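Local coordinates for putative exported protein (Bordetella pertussis Tohama I, PDB 2PFY), which binds pyroglutamic acid and probably serves as the periplasmic solute receptor of a tripartite ATP-independent (TRAP) transport system, at residues A[6-11]-A[37-42]; A[46-51]-A[64-69]; A[124-129]-A[178-183]; A[194-199]-A[258-263]. All coordinates share one frame; numbering follows the deposited sequence.

In the fold
From the N terminus, contact 1 closes the beta-alpha-beta unit of strand 2-7, helix 15-30 and strand 35-40. Contact 2 follows and closes a shorter loop, from the segment before helix 51-57 back to strand 62-66. The two touch, through Thr7 with Glu64 and Glu9 with Arg48, and share the five-stranded sheet. Contact 3 closes a longer excursion between strands 124-127 and 180-182. Contact 4 then joins 194-199 to 258-263 across helix 223-257. Contacts 3 and 4 share the four-stranded sheet. All four loops run in series, so none nests or crosses. Contacts 2 and 3 both touch the bound pyroglutamic acid, linking the two sheets through the ligand.

Contact 1 (A[6-11]-A[37-42])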
loop_
_atom_site.group_PDB
_atom_site.type_symbol
_atom_site.label_atom_id
_atom_site.label_comp_id
_atom_site.label_asym_id
_atom_site.label_seq_id
_atom_site.Cartn_x
_atom_site.Cartn_y
_atom_site.Cartn_z
HETATM N N MSE A 6 10.246 -13.560 -7.552
HETATM C CA MSE A 6 9.448 -12.665 -6.770
HETATM C C MSE A 6 8.627 -11.754 -7.690
HETATM O O MSE A 6 9.122 -11.284 -8.722
HETATM C CB MSE A 6 10.354 -11.813 -5.871
HETATM C CG MSE A 6 9.611 -10.784 -5.002
HETATM SE SE MSE A 6 10.861 -9.981 -3.693
HETATM C CE MSE A 6 11.458 -11.405 -2.660
ATOM N N THR A 7 7.395 -11.480 -7.283
ATOM C CA THR A 7 6.604 -10.454 -7.971
ATOM C C THR A 7 6.651 -9.192 -7.111
ATOM O O THR A 7 6.573 -9.257 -5.876
ATOM C CB THR A 7 5.141 -10.917 -8.252
ATOM O OG1 THR A 7 4.413 -9.858 -8.913
ATOM C CG2 THR A 7 4.402 -11.276 -6.922
ATOM N N ALA A 8 6.774 -8.043 -7.762
ATOM C CA ALA A 8 6.619 -6.735 -7.115
ATOM C C ALA A 8 5.605 -5.942 -7.911
ATOM O O ALA A 8 5.545 -6.011 -9.161
ATOM C CB ALA A 8 7.949 -5.986 -7.057
ATOM N N GLU A 9 4.797 -5.188 -7.182
ATOM C CA GLU A 9 3.622 -4.504 -7.728
ATOM C C GLU A 9 3.933 -3.305 -8.668
ATOM O O GLU A 9 3.314 -3.115 -9.720
ATOM C CB GLU A 9 2.863 -3.986 -6.521
ATOM C CG GLU A 9 1.431 -4.161 -6.564
ATOM C CD GLU A 9 0.781 -3.558 -5.360
ATOM O OE1 GLU A 9 -0.023 -4.239 -4.724
ATOM O OE2 GLU A 9 1.059 -2.385 -5.069
ATOM N N GLN A 10 4.908 -2.510 -8.266
ATOM C CA GLN A 10 5.133 -1.194 -8.852
ATOM C C GLN A 10 6.349 -1.196 -9.779
ATOM O O GLN A 10 7.208 -2.101 -9.698
ATOM C CB GLN A 10 5.308 -0.207 -7.698
ATOM C CG GLN A 10 4.101 -0.176 -6.712
ATOM C CD GLN A 10 2.813 0.236 -7.422
ATOM O OE1 GLN A 10 2.849 1.064 -8.344
ATOM N NE2 GLN A 10 1.683 -0.349 -7.019
ATOM N N PRO A 11 6.446 -0.198 -10.671
ATOM C CA PRO A 11 7.580 -0.110 -11.576
ATOM C C PRO A 11 8.904 0.168 -10.855
ATOM O O PRO A 11 8.901 0.487 -9.680
ATOM C CB PRO A 11 7.208 1.089 -12.480
ATOM C CG PRO A 11 6.318 1.901 -11.665
ATOM C CD PRO A 11 5.477 0.896 -10.924
ATOM N N ILE A 37 16.971 -14.433 -5.402
ATOM C CA ILE A 37 15.604 -14.037 -5.662
ATOM C C ILE A 37 15.640 -13.083 -6.854
ATOM O O ILE A 37 16.329 -12.087 -6.819
ATOM C CB ILE A 37 14.972 -13.358 -4.450
ATOM C CG1 ILE A 37 15.022 -14.316 -3.221
ATOM C CG2 ILE A 37 13.541 -12.878 -4.822
ATOM C CD1 ILE A 37 14.617 -13.687 -1.872
ATOM N N LYS A 38 14.917 -13.419 -7.906
ATOM C CA LYS A 38 14.829 -12.569 -9.097
ATOM C C LYS A 38 13.475 -11.856 -9.078
ATOM O O LYS A 38 12.436 -12.493 -9.011
ATOM C CB LYS A 38 14.993 -13.400 -10.378
ATOM C CG LYS A 38 16.159 -14.380 -10.358
ATOM C CD LYS A 38 15.656 -15.878 -10.085
ATOM C CE LYS A 38 16.556 -16.633 -9.155
ATOM N NZ LYS A 38 17.854 -17.119 -9.787
ATOM N N VAL A 39 13.508 -10.529 -9.124
ATOM C CA VAL A 39 12.317 -9.704 -8.972
ATOM C C VAL A 39 11.791 -9.324 -10.364
ATOM O O VAL A 39 12.548 -8.837 -11.230
ATOM C CB VAL A 39 12.619 -8.410 -8.172
ATOM C CG1 VAL A 39 11.382 -7.512 -8.133
ATOM C CG2 VAL A 39 13.123 -8.750 -6.727
ATOM N N GLN A 40 10.514 -9.583 -10.578
ATOM C CA GLN A 40 9.807 -9.103 -11.759
ATOM C C GLN A 40 8.802 -8.090 -11.285
ATOM O O GLN A 40 7.817 -8.425 -10.623
ATOM C CB GLN A 40 9.129 -10.259 -12.514
ATOM C CG GLN A 40 10.200 -11.278 -12.942
ATOM C CD GLN A 40 9.719 -12.259 -13.960
ATOM O OE1 GLN A 40 9.083 -11.864 -14.922
ATOM N NE2 GLN A 40 10.030 -13.552 -13.769
ATOM N N SER A 41 9.050 -6.835 -11.638
ATOM C CA SER A 41 8.283 -5.770 -11.038
ATOM C C SER A 41 7.157 -5.308 -11.981
ATOM O O SER A 41 6.893 -5.931 -13.039
ATOM C CB SER A 41 9.219 -4.619 -10.716
ATOM O OG SER A 41 9.698 -4.122 -11.941
ATOM N N ASN A 42 6.534 -4.191 -11.604
ATOM C CA ASN A 42 5.439 -3.578 -12.355
ATOM C C ASN A 42 4.254 -4.516 -12.627
ATOM O O ASN A 42 3.552 -4.366 -13.654
ATOM C CB ASN A 42 5.959 -2.988 -13.663
ATOM C CG ASN A 42 5.005 -1.922 -14.231
ATOM O OD1 ASN A 42 4.422 -1.123 -13.487
ATOM N ND2 ASN A 42 4.838 -1.925 -15.548
HETATM O O HOH W 1 5.087 -8.833 -11.215
#
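The side chain of Met6, a selenomethionine, crosses that of Ile37 at a slant. Met6 CG stands anti to the backbone N (chi1 179°), and a bend at chi3 (-61°) sets the end methyl against the isoleucine branch. Met6 CE lies 3.3 Å from Ile37 CG2, closer than carbons usually pack. Met6 CB touches the same branch. Val39 stands next to Met6 with the same heading. Its CG2 is 4.0 Å from Met6 SE, and its CG1 meets Ala8 CB at 3.9 Å.

The backbones pair as parallel strands. Strand 2-7, helix 15-30 and strand 35-40 form a beta-alpha-beta unit, and Phe23 and Ala24 of the helix pack on Met6 and Ile37. Met6 N donates to Lys38 O, Gln40 N to Met6 O, and Ala8 N to Gln40 O. The Thr7 and Gln40 side chains take the other face of the sheet. There a water bonds Thr7 OG1 and donates to Gln40 O at 2.8 Å, so that carbonyl holds two partners.

Past the strands, Asn42 slants across Pro11, with Asn42 OD1 3.4 Å from Pro11 CD. Asn42 N reaches Gln10 O at 2.9 Å from above the carbonyl plane. Glu9 points away from 37-42. Its OE2 accepts Gln10 NE2 at 2.9 Å, while its OE1, next to Arg48, accepts the backbone N of Leu66.

Contact 2 (A[46-51]-A[64-69]); sequences LKRPEV and EVLVSA. With PCA (pyroglutamic acid), chain E.
Arg48 threads past Val65, Ala69 and Leu66 to reach the bound pyroglutamic acid (PCA). This is the tight part of the contact. Arg48 CG lies 3.6 Å from Ala69 CB, and it also touches Val65 CG2. The chain is extended as far as CD, then turns at chi3 (-74°), which places NE 3.5 Å from Leu66 CB. Leu66 CD2 sits over the centre of one guanidinium face. The ligand carboxylate meets the edge of the same group. Arg48 NH1 and NH2 both donate to PCA O, at 3.1 Å and 3.0 Å. Arg48 NE forms a salt bridge with Glu9 OE1, and NH1 also bonds Tyr145 O. Partners on all three nitrogens fix the rotation of the group.

Further back, Val51 and Val65 pass one another running opposite ways, with Val51 CG1 3.7 Å from Val65 CB. Val65 CG2 comes 3.4 Å from Arg48 O.

The solvent side is different. Lys47, Pro49 and Glu50 are exposed, and their side chains set out away from 64-69. There Lys47 N donates to Glu50 OE1 at 2.9 Å, a nearly straight bond within the loop.

Strand 62-66 runs between strands 2-7 and 208-214 in the sheet. Helix 51-57 starts at Val51, whose side chain also packs on Thr7.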
loop_
_atom_site.group_PDB
_atom_site.type_symbol
_atom_site.label_atom_id
_atom_site.label_comp_id
_atom_site.label_asym_id
_atom_site.label_seq_id
_atom_site.Cartn_x
_atom_site.Cartn_y
_atom_site.Cartn_z
ATOM N N LEU A 46 2.144 -11.063 -11.737
ATOM C CA LEU A 46 0.866 -11.122 -11.036
ATOM C C LEU A 46 0.391 -9.704 -10.754
ATOM O O LEU A 46 1.174 -8.884 -10.317
ATOM C CB LEU A 46 1.039 -11.819 -9.664
ATOM C CG LEU A 46 1.335 -13.331 -9.725
ATOM C CD1 LEU A 46 1.962 -13.845 -8.460
ATOM C CD2 LEU A 46 0.041 -14.087 -9.995
ATOM N N LYS A 47 -0.903 -9.448 -10.944
ATOM C CA LYS A 47 -1.513 -8.165 -10.595
ATOM C C LYS A 47 -1.862 -8.181 -9.109
ATOM O O LYS A 47 -1.982 -9.254 -8.498
ATOM C CB LYS A 47 -2.777 -7.962 -11.440
ATOM C CG LYS A 47 -2.437 -7.857 -12.944
ATOM C CD LYS A 47 -3.669 -7.704 -13.791
ATOM C CE LYS A 47 -3.249 -7.453 -15.282
ATOM N NZ LYS A 47 -2.669 -8.673 -15.900
ATOM N N ARG A 48 -2.048 -7.003 -8.537
ATOM C CA ARG A 48 -2.316 -6.861 -7.112
ATOM C C ARG A 48 -3.321 -7.876 -6.534
ATOM O O ARG A 48 -3.020 -8.477 -5.526
ATOM C CB ARG A 48 -2.761 -5.428 -6.790
ATOM C CG ARG A 48 -3.185 -5.189 -5.352
ATOM C CD ARG A 48 -3.540 -3.694 -5.127
ATOM N NE ARG A 48 -2.350 -2.842 -5.084
ATOM C CZ ARG A 48 -2.364 -1.528 -5.316
ATOM N NH1 ARG A 48 -3.516 -0.925 -5.614
ATOM N NH2 ARG A 48 -1.240 -0.807 -5.256
ATOM N N PRO A 49 -4.529 -8.011 -7.145
ATOM C CA PRO A 49 -5.501 -8.965 -6.614
ATOM C C PRO A 49 -5.081 -10.435 -6.752
ATOM O O PRO A 49 -5.732 -11.287 -6.162
ATOM C CB PRO A 49 -6.760 -8.737 -7.492
ATOM C CG PRO A 49 -6.530 -7.487 -8.204
ATOM C CD PRO A 49 -5.061 -7.295 -8.328
ATOM N N GLU A 50 -4.051 -10.718 -7.562
ATOM C CA GLU A 50 -3.562 -12.112 -7.814
ATOM C C GLU A 50 -2.373 -12.537 -6.961
ATOM O O GLU A 50 -2.009 -13.737 -6.943
ATOM C CB GLU A 50 -3.134 -12.290 -9.291
ATOM C CG GLU A 50 -4.236 -11.963 -10.329
ATOM C CD GLU A 50 -3.713 -11.859 -11.752
ATOM O OE1 GLU A 50 -2.520 -11.570 -11.972
ATOM O OE2 GLU A 50 -4.524 -12.035 -12.670
ATOM N N VAL A 51 -1.704 -11.571 -6.329
ATOM C CA VAL A 51 -0.467 -11.867 -5.626
ATOM C C VAL A 51 -0.632 -12.936 -4.537
ATOM O O VAL A 51 0.130 -13.883 -4.510
ATOM C CB VAL A 51 0.194 -10.606 -5.047
ATOM C CG1 VAL A 51 1.456 -11.008 -4.160
ATOM C CG2 VAL A 51 0.626 -9.666 -6.215
ATOM N N GLU A 64 5.561 -9.056 -3.366
ATOM C CA GLU A 64 5.199 -7.823 -2.733
ATOM C C GLU A 64 3.786 -7.399 -3.167
ATOM O O GLU A 64 3.409 -7.528 -4.344
ATOM C CB GLU A 64 6.268 -6.741 -3.040
ATOM C CG GLU A 64 5.976 -5.391 -2.377
ATOM C CD GLU A 64 5.009 -4.548 -3.199
ATOM O OE1 GLU A 64 5.136 -4.566 -4.461
ATOM O OE2 GLU A 64 4.119 -3.899 -2.593
ATOM N N VAL A 65 2.995 -6.931 -2.197
ATOM C CA VAL A 65 1.616 -6.482 -2.476
ATOM C C VAL A 65 1.134 -5.515 -1.389
ATOM O O VAL A 65 1.602 -5.546 -0.234
ATOM C CB VAL A 65 0.614 -7.707 -2.679
ATOM C CG1 VAL A 65 0.424 -8.503 -1.382
ATOM C CG2 VAL A 65 -0.758 -7.289 -3.270
ATOM N N LEU A 66 0.211 -4.644 -1.793
ATOM C CA LEU A 66 -0.508 -3.764 -0.895
ATOM C C LEU A 66 -1.217 -4.641 0.132
ATOM O O LEU A 66 -1.983 -5.546 -0.243
ATOM C CB LEU A 66 -1.550 -2.971 -1.712
ATOM C CG LEU A 66 -2.354 -1.903 -0.966
ATOM C CD1 LEU A 66 -1.446 -0.692 -0.643
ATOM C CD2 LEU A 66 -3.600 -1.479 -1.769
ATOM N N VAL A 67 -0.974 -4.373 1.414
ATOM C CA VAL A 67 -1.571 -5.154 2.520
ATOM C C VAL A 67 -3.102 -5.180 2.405
ATOM O O VAL A 67 -3.739 -6.266 2.430
ATOM C CB VAL A 67 -1.129 -4.585 3.928
ATOM C CG1 VAL A 67 -1.918 -5.262 5.077
ATOM C CG2 VAL A 67 0.380 -4.738 4.122
ATOM N N SER A 68 -3.689 -3.990 2.215
ATOM C CA SER A 68 -5.137 -3.848 2.115
ATOM C C SER A 68 -5.759 -4.503 0.873
ATOM O O SER A 68 -6.984 -4.534 0.741
ATOM C CB SER A 68 -5.526 -2.364 2.222
ATOM O OG SER A 68 -4.863 -1.623 1.204
ATOM N N ALA A 69 -4.938 -5.053 -0.032
ATOM C CA ALA A 69 -5.466 -5.908 -1.107
ATOM C C ALA A 69 -6.118 -7.192 -0.544
ATOM O O ALA A 69 -6.917 -7.833 -1.228
ATOM C CB ALA A 69 -4.383 -6.268 -2.132
HETATM N N PCA E . 0.010 3.923 -4.404
HETATM C CA PCA E . -0.727 2.650 -4.584
HETATM C CB PCA E . -1.431 2.287 -3.300
HETATM C CG PCA E . -1.170 3.415 -2.347
HETATM C CD PCA E . -0.266 4.351 -3.077
HETATM O OE PCA E . 0.232 5.356 -2.580
HETATM C C PCA E . -1.733 2.781 -5.712
HETATM O O PCA E . -2.307 1.816 -6.232
HETATM O OXT PCA E . -1.986 3.897 -6.126
#

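Contact 3 (A[124-129]-A[178-183]); sequences GIYTKK and DAMLTS. With PCA (pyroglutamic acid), chain E.
Tyr126 lays its ring across Met180, a selenomethionine, and Thr182 of the antiparallel neighbour strand. Its CB touches Met180 CG at 3.9 Å. Its CG lies 3.8 Å from Met180 CE. That methyl stands over one ring face, only 14° off the normal, in a CH-pi contact. Tyr126 CD1 and CD2 lie near Met180 CE, CD2 also near Thr182 CG2. Tyr126 CE2 is wedged closer, 3.4 Å from Thr182 CG2, and Thr182 O stands at the ring edge. CZ comes near Ser183 O. At the tip, Tyr126 OH donates to Ser183 O at 2.7 Å, from above the carbonyl plane.

The ring thus packs directly behind two ligand-binding residues. Thr182 OG1 donates to the PCA carboxylate atom OXT at 2.8 Å. Ser183 OG donates to PCA OE at 2.7 Å, and Ser183 N adds a second bond to that oxygen.

At the exposed end, Lys128 NZ forms a salt bridge with Asp178 OD1 at 3.2 Å, with a weak hydrogen bond.

Strand 180-182 is an outer strand of the four-stranded sheet. Strand 124-127 lies between it and strand 198-201, whose Tyr199 meets the Tyr126 ring edge-to-face. Ser183 N-caps helix 184-189, and helix 267-287 packs on Ile125.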
loop_
_atom_site.group_PDB
_atom_site.type_symbol
_atom_site.label_atom_id
_atom_site.label_comp_id
_atom_site.label_asym_id
_atom_site.label_seq_id
_atom_site.Cartn_x
_atom_site.Cartn_y
_atom_site.Cartn_z
ATOM N N GLY A 124 -2.964 11.549 -0.814
ATOM C CA GLY A 124 -3.621 12.834 -1.200
ATOM C C GLY A 124 -4.667 12.596 -2.284
ATOM O O GLY A 124 -4.925 11.441 -2.695
ATOM N N ILE A 125 -5.278 13.683 -2.737
ATOM C CA ILE A 125 -6.331 13.646 -3.758
ATOM C C ILE A 125 -5.842 14.375 -4.994
ATOM O O ILE A 125 -5.300 15.460 -4.877
ATOM C CB ILE A 125 -7.646 14.302 -3.218
ATOM C CG1 ILE A 125 -8.183 13.440 -2.073
ATOM C CG2 ILE A 125 -8.726 14.435 -4.365
ATOM C CD1 ILE A 125 -9.235 14.086 -1.148
ATOM N N TYR A 126 -5.995 13.747 -6.166
ATOM C CA TYR A 126 -5.594 14.359 -7.430
ATOM C C TYR A 126 -6.831 14.618 -8.261
ATOM O O TYR A 126 -7.673 13.736 -8.411
ATOM C CB TYR A 126 -4.698 13.431 -8.267
ATOM C CG TYR A 126 -3.338 13.079 -7.678
ATOM C CD1 TYR A 126 -2.168 13.594 -8.241
ATOM C CD2 TYR A 126 -3.222 12.196 -6.600
ATOM C CE1 TYR A 126 -0.895 13.230 -7.762
ATOM C CE2 TYR A 126 -1.949 11.845 -6.076
ATOM C CZ TYR A 126 -0.795 12.362 -6.671
ATOM O OH TYR A 126 0.447 12.016 -6.169
ATOM N N THR A 127 -6.925 15.802 -8.840
ATOM C CA THR A 127 -8.141 16.166 -9.579
ATOM C C THR A 127 -7.780 16.980 -10.816
ATOM O O THR A 127 -6.634 17.454 -10.950
ATOM C CB THR A 127 -9.123 17.021 -8.696
ATOM O OG1 THR A 127 -8.526 18.287 -8.408
ATOM C CG2 THR A 127 -9.427 16.328 -7.385
ATOM N N LYS A 128 -8.758 17.138 -11.711
ATOM C CA LYS A 128 -8.567 17.931 -12.921
ATOM C C LYS A 128 -9.109 19.343 -12.770
ATOM O O LYS A 128 -8.810 20.184 -13.614
ATOM C CB LYS A 128 -9.195 17.263 -14.140
ATOM C CG LYS A 128 -8.611 15.904 -14.440
ATOM C CD LYS A 128 -9.560 15.095 -15.267
ATOM C CE LYS A 128 -9.123 15.063 -16.684
ATOM N NZ LYS A 128 -10.064 14.166 -17.406
ATOM N N LYS A 129 -9.870 19.575 -11.689
ATOM C CA LYS A 129 -10.495 20.876 -11.387
ATOM C C LYS A 129 -10.326 21.155 -9.912
ATOM O O LYS A 129 -10.156 20.227 -9.147
ATOM C CB LYS A 129 -12.009 20.851 -11.700
ATOM C CG LYS A 129 -12.334 20.895 -13.177
ATOM C CD LYS A 129 -13.607 21.739 -13.464
ATOM C CE LYS A 129 -13.300 23.260 -13.398
ATOM N NZ LYS A 129 -14.429 24.077 -13.895
ATOM N N ASP A 178 -11.544 10.300 -13.567
ATOM C CA ASP A 178 -11.290 11.739 -13.665
ATOM C C ASP A 178 -10.583 12.302 -12.436
ATOM O O ASP A 178 -10.155 13.458 -12.460
ATOM C CB ASP A 178 -12.602 12.494 -13.866
ATOM C CG ASP A 178 -13.238 12.239 -15.225
ATOM O OD1 ASP A 178 -12.665 12.593 -16.267
ATOM O OD2 ASP A 178 -14.347 11.688 -15.246
ATOM N N ALA A 179 -10.474 11.501 -11.373
ATOM C CA ALA A 179 -9.849 11.901 -10.099
ATOM C C ALA A 179 -9.324 10.661 -9.350
ATOM O O ALA A 179 -9.773 9.537 -9.589
ATOM C CB ALA A 179 -10.862 12.665 -9.192
HETATM N N MSE A 180 -8.388 10.844 -8.432
HETATM C CA MSE A 180 -7.918 9.662 -7.696
HETATM C C MSE A 180 -7.375 10.046 -6.340
HETATM O O MSE A 180 -7.220 11.251 -6.009
HETATM C CB MSE A 180 -6.868 8.910 -8.537
HETATM C CG MSE A 180 -5.650 9.724 -8.843
HETATM SE SE MSE A 180 -4.264 8.574 -9.536
HETATM C CE MSE A 180 -2.793 9.986 -9.795
ATOM N N LEU A 181 -7.084 9.017 -5.554
ATOM C CA LEU A 181 -6.509 9.189 -4.249
ATOM C C LEU A 181 -5.329 8.248 -4.201
ATOM O O LEU A 181 -5.483 7.036 -4.453
ATOM C CB LEU A 181 -7.504 8.821 -3.143
ATOM C CG LEU A 181 -6.910 8.793 -1.719
ATOM C CD1 LEU A 181 -7.741 9.563 -0.675
ATOM C CD2 LEU A 181 -6.719 7.337 -1.254
ATOM N N THR A 182 -4.154 8.810 -3.929
ATOM C CA THR A 182 -2.906 8.029 -3.909
ATOM C C THR A 182 -1.799 8.915 -3.369
ATOM O O THR A 182 -2.005 10.134 -3.216
ATOM C CB THR A 182 -2.542 7.400 -5.312
ATOM O OG1 THR A 182 -1.495 6.432 -5.152
ATOM C CG2 THR A 182 -2.109 8.459 -6.392
ATOM N N SER A 183 -0.630 8.315 -3.111
ATOM C CA SER A 183 0.499 9.030 -2.552
ATOM C C SER A 183 1.158 9.906 -3.616
ATOM O O SER A 183 0.952 9.707 -4.857
ATOM C CB SER A 183 1.559 8.042 -2.038
ATOM O OG SER A 183 2.009 7.272 -3.145
HETATM N N PCA E . 0.010 3.923 -4.404
HETATM C CA PCA E . -0.727 2.650 -4.584
HETATM C CB PCA E . -1.431 2.287 -3.300
HETATM C CG PCA E . -1.170 3.415 -2.347
HETATM C CD PCA E . -0.266 4.351 -3.077
HETATM O OE PCA E . 0.232 5.356 -2.580
HETATM C C PCA E . -1.733 2.781 -5.712
HETATM O O PCA E . -2.307 1.816 -6.232
HETATM O OXT PCA E . -1.986 3.897 -6.126
HETATM O O HOH W 2 -11.005 15.831 -11.449
#

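Contact 4 (A[194-199]-A[258-263])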
loop_
_atom_site.group_PDB
_atom_site.type_symbol
_atom_site.label_atom_id
_atom_site.label_comp_id
_atom_site.label_asym_id
_atom_site.label_seq_id
_atom_site.Cartn_x
_atom_site.Cartn_y
_atom_site.Cartn_z
ATOM N N ASP A 194 1.018 14.905 -16.067
ATOM C CA ASP A 194 0.583 14.831 -17.481
ATOM C C ASP A 194 -0.930 14.651 -17.627
ATOM O O ASP A 194 -1.480 14.872 -18.709
ATOM C CB ASP A 194 1.287 13.701 -18.236
ATOM C CG ASP A 194 2.755 13.989 -18.498
ATOM O OD1 ASP A 194 3.161 15.154 -18.500
ATOM O OD2 ASP A 194 3.513 13.043 -18.732
ATOM N N TYR A 195 -1.610 14.264 -16.551
ATOM C CA TYR A 195 -3.022 13.933 -16.662
ATOM C C TYR A 195 -3.961 14.498 -15.612
ATOM O O TYR A 195 -5.192 14.489 -15.807
ATOM C CB TYR A 195 -3.213 12.407 -16.896
ATOM C CG TYR A 195 -2.613 11.493 -15.849
ATOM C CD1 TYR A 195 -3.251 11.303 -14.625
ATOM C CD2 TYR A 195 -1.396 10.808 -16.079
ATOM C CE1 TYR A 195 -2.722 10.439 -13.644
ATOM C CE2 TYR A 195 -0.870 9.918 -15.106
ATOM C CZ TYR A 195 -1.544 9.739 -13.900
ATOM O OH TYR A 195 -1.028 8.915 -12.909
ATOM N N VAL A 196 -3.410 15.007 -14.506
ATOM C CA VAL A 196 -4.194 15.740 -13.514
ATOM C C VAL A 196 -3.513 17.064 -13.215
ATOM O O VAL A 196 -2.346 17.243 -13.573
ATOM C CB VAL A 196 -4.395 14.975 -12.175
ATOM C CG1 VAL A 196 -5.676 14.161 -12.229
ATOM C CG2 VAL A 196 -3.120 14.121 -11.785
ATOM N N LYS A 197 -4.230 17.984 -12.563
ATOM C CA LYS A 197 -3.688 19.324 -12.314
ATOM C C LYS A 197 -3.550 19.744 -10.862
ATOM O O LYS A 197 -2.691 20.564 -10.539
ATOM C CB LYS A 197 -4.518 20.386 -13.055
ATOM C CG LYS A 197 -3.953 20.735 -14.419
ATOM C CD LYS A 197 -4.076 19.554 -15.403
ATOM C CE LYS A 197 -2.784 19.383 -16.244
ATOM N NZ LYS A 197 -2.656 18.042 -16.902
ATOM N N TYR A 198 -4.424 19.246 -10.001
ATOM C CA TYR A 198 -4.432 19.645 -8.580
ATOM C C TYR A 198 -4.106 18.466 -7.688
ATOM O O TYR A 198 -4.659 17.402 -7.881
ATOM C CB TYR A 198 -5.822 20.191 -8.183
ATOM C CG TYR A 198 -6.154 21.422 -8.979
ATOM C CD1 TYR A 198 -5.821 22.694 -8.509
ATOM C CD2 TYR A 198 -6.731 21.317 -10.235
ATOM C CE1 TYR A 198 -6.093 23.834 -9.273
ATOM C CE2 TYR A 198 -7.019 22.468 -11.006
ATOM C CZ TYR A 198 -6.692 23.707 -10.520
ATOM O OH TYR A 198 -6.989 24.834 -11.301
ATOM N N TYR A 199 -3.233 18.678 -6.707
ATOM C CA TYR A 199 -2.957 17.671 -5.679
ATOM C C TYR A 199 -3.267 18.294 -4.332
ATOM O O TYR A 199 -2.807 19.406 -4.045
ATOM C CB TYR A 199 -1.473 17.218 -5.757
ATOM C CG TYR A 199 -1.068 16.372 -4.585
ATOM C CD1 TYR A 199 -1.409 15.015 -4.540
ATOM C CD2 TYR A 199 -0.359 16.920 -3.498
ATOM C CE1 TYR A 199 -1.042 14.220 -3.457
ATOM C CE2 TYR A 199 -0.015 16.127 -2.397
ATOM C CZ TYR A 199 -0.358 14.774 -2.402
ATOM O OH TYR A 199 -0.035 13.974 -1.322
ATOM N N ASN A 258 6.792 20.179 -11.541
ATOM C CA ASN A 258 6.259 19.805 -12.842
ATOM C C ASN A 258 4.910 20.414 -13.204
ATOM O O ASN A 258 4.269 19.963 -14.157
ATOM C CB ASN A 258 6.236 18.280 -12.951
ATOM C CG ASN A 258 7.629 17.739 -13.159
ATOM O OD1 ASN A 258 8.171 17.880 -14.254
ATOM N ND2 ASN A 258 8.255 17.228 -12.088
ATOM N N GLY A 259 4.503 21.419 -12.426
ATOM C CA GLY A 259 3.365 22.299 -12.721
ATOM C C GLY A 259 2.013 21.952 -12.094
ATOM O O GLY A 259 1.003 22.621 -12.384
HETATM N N MSE A 260 1.953 20.912 -11.260
HETATM C CA MSE A 260 0.722 20.666 -10.488
HETATM C C MSE A 260 0.534 21.771 -9.463
HETATM O O MSE A 260 1.499 22.283 -8.883
HETATM C CB MSE A 260 0.749 19.304 -9.757
HETATM C CG MSE A 260 0.792 18.146 -10.690
HETATM SE SE MSE A 260 0.089 16.504 -9.824
HETATM C CE MSE A 260 -1.819 17.017 -9.687
ATOM N N SER A 261 -0.717 22.143 -9.234
ATOM C CA SER A 261 -0.990 22.948 -8.083
ATOM C C SER A 261 -0.925 22.004 -6.888
ATOM O O SER A 261 -1.601 20.983 -6.860
ATOM C CB SER A 261 -2.363 23.625 -8.232
ATOM O OG SER A 261 -2.751 24.163 -6.989
ATOM N N VAL A 262 -0.075 22.301 -5.920
ATOM C CA VAL A 262 -0.040 21.490 -4.694
ATOM C C VAL A 262 -0.631 22.311 -3.578
ATOM O O VAL A 262 -0.146 23.407 -3.297
ATOM C CB VAL A 262 1.398 20.980 -4.337
ATOM C CG1 VAL A 262 1.456 20.431 -2.900
ATOM C CG2 VAL A 262 1.813 19.907 -5.341
ATOM N N GLU A 263 -1.677 21.780 -2.951
ATOM C CA GLU A 263 -2.399 22.502 -1.905
ATOM C C GLU A 263 -2.615 21.721 -0.616
ATOM O O GLU A 263 -2.657 20.483 -0.636
ATOM C CB GLU A 263 -3.727 23.003 -2.482
ATOM C CG GLU A 263 -3.507 24.269 -3.315
ATOM C CD GLU A 263 -4.756 24.800 -3.904
ATOM O OE1 GLU A 263 -5.305 24.148 -4.803
ATOM O OE2 GLU A 263 -5.196 25.878 -3.470
HETATM O O HOH W 3 -4.136 21.849 -5.628
#
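A parallel strand pair at the margin of the four-stranded sheet forms this contact, with Tyr198 opposite Ser261 and Tyr199 opposite Val262. Three backbone bonds hold it. Ser261 N donates to Lys197 O, Tyr199 N to Ser261 O and Glu263 N to Tyr199 O, each at 2.8 Å.

Met260, a selenomethionine, reaches across to the backbone of 194-199. Its bend at chi3 (69°) puts CE 3.4 Å from Tyr198 C. Met260 CE also meets Val196 CG2 at 3.8 Å and Tyr199 CB at 4.0 Å. Trp193 and Tyr126 pack on Met260 from outside the pair.

The two tyrosines take opposite faces of the sheet. Tyr199 and Val262 run alongside each other in one direction, with Val262 CG1 in the ring plane, 4.0 Å from Tyr199 CD2. Leu255 of helix 223-257 packs on both side chains. On the other face, Ser261 CB approaches Tyr198 CD1 at 3.6 Å. A water sits in the plane of the Tyr198 ring, at its edge, 2.7 Å from Glu263 OE1.

On the far side of 194-199, a classic beta bulge sets Lys197 and Tyr198 together against Thr127. Just before the outer strand 261-264, Gly259 has positive phi and is the C-prime residue of a Schellman motif. Gly259 N bonds Ala256 O and Met260 N bonds Leu255 O, the paired bonds by which this motif ends a helix.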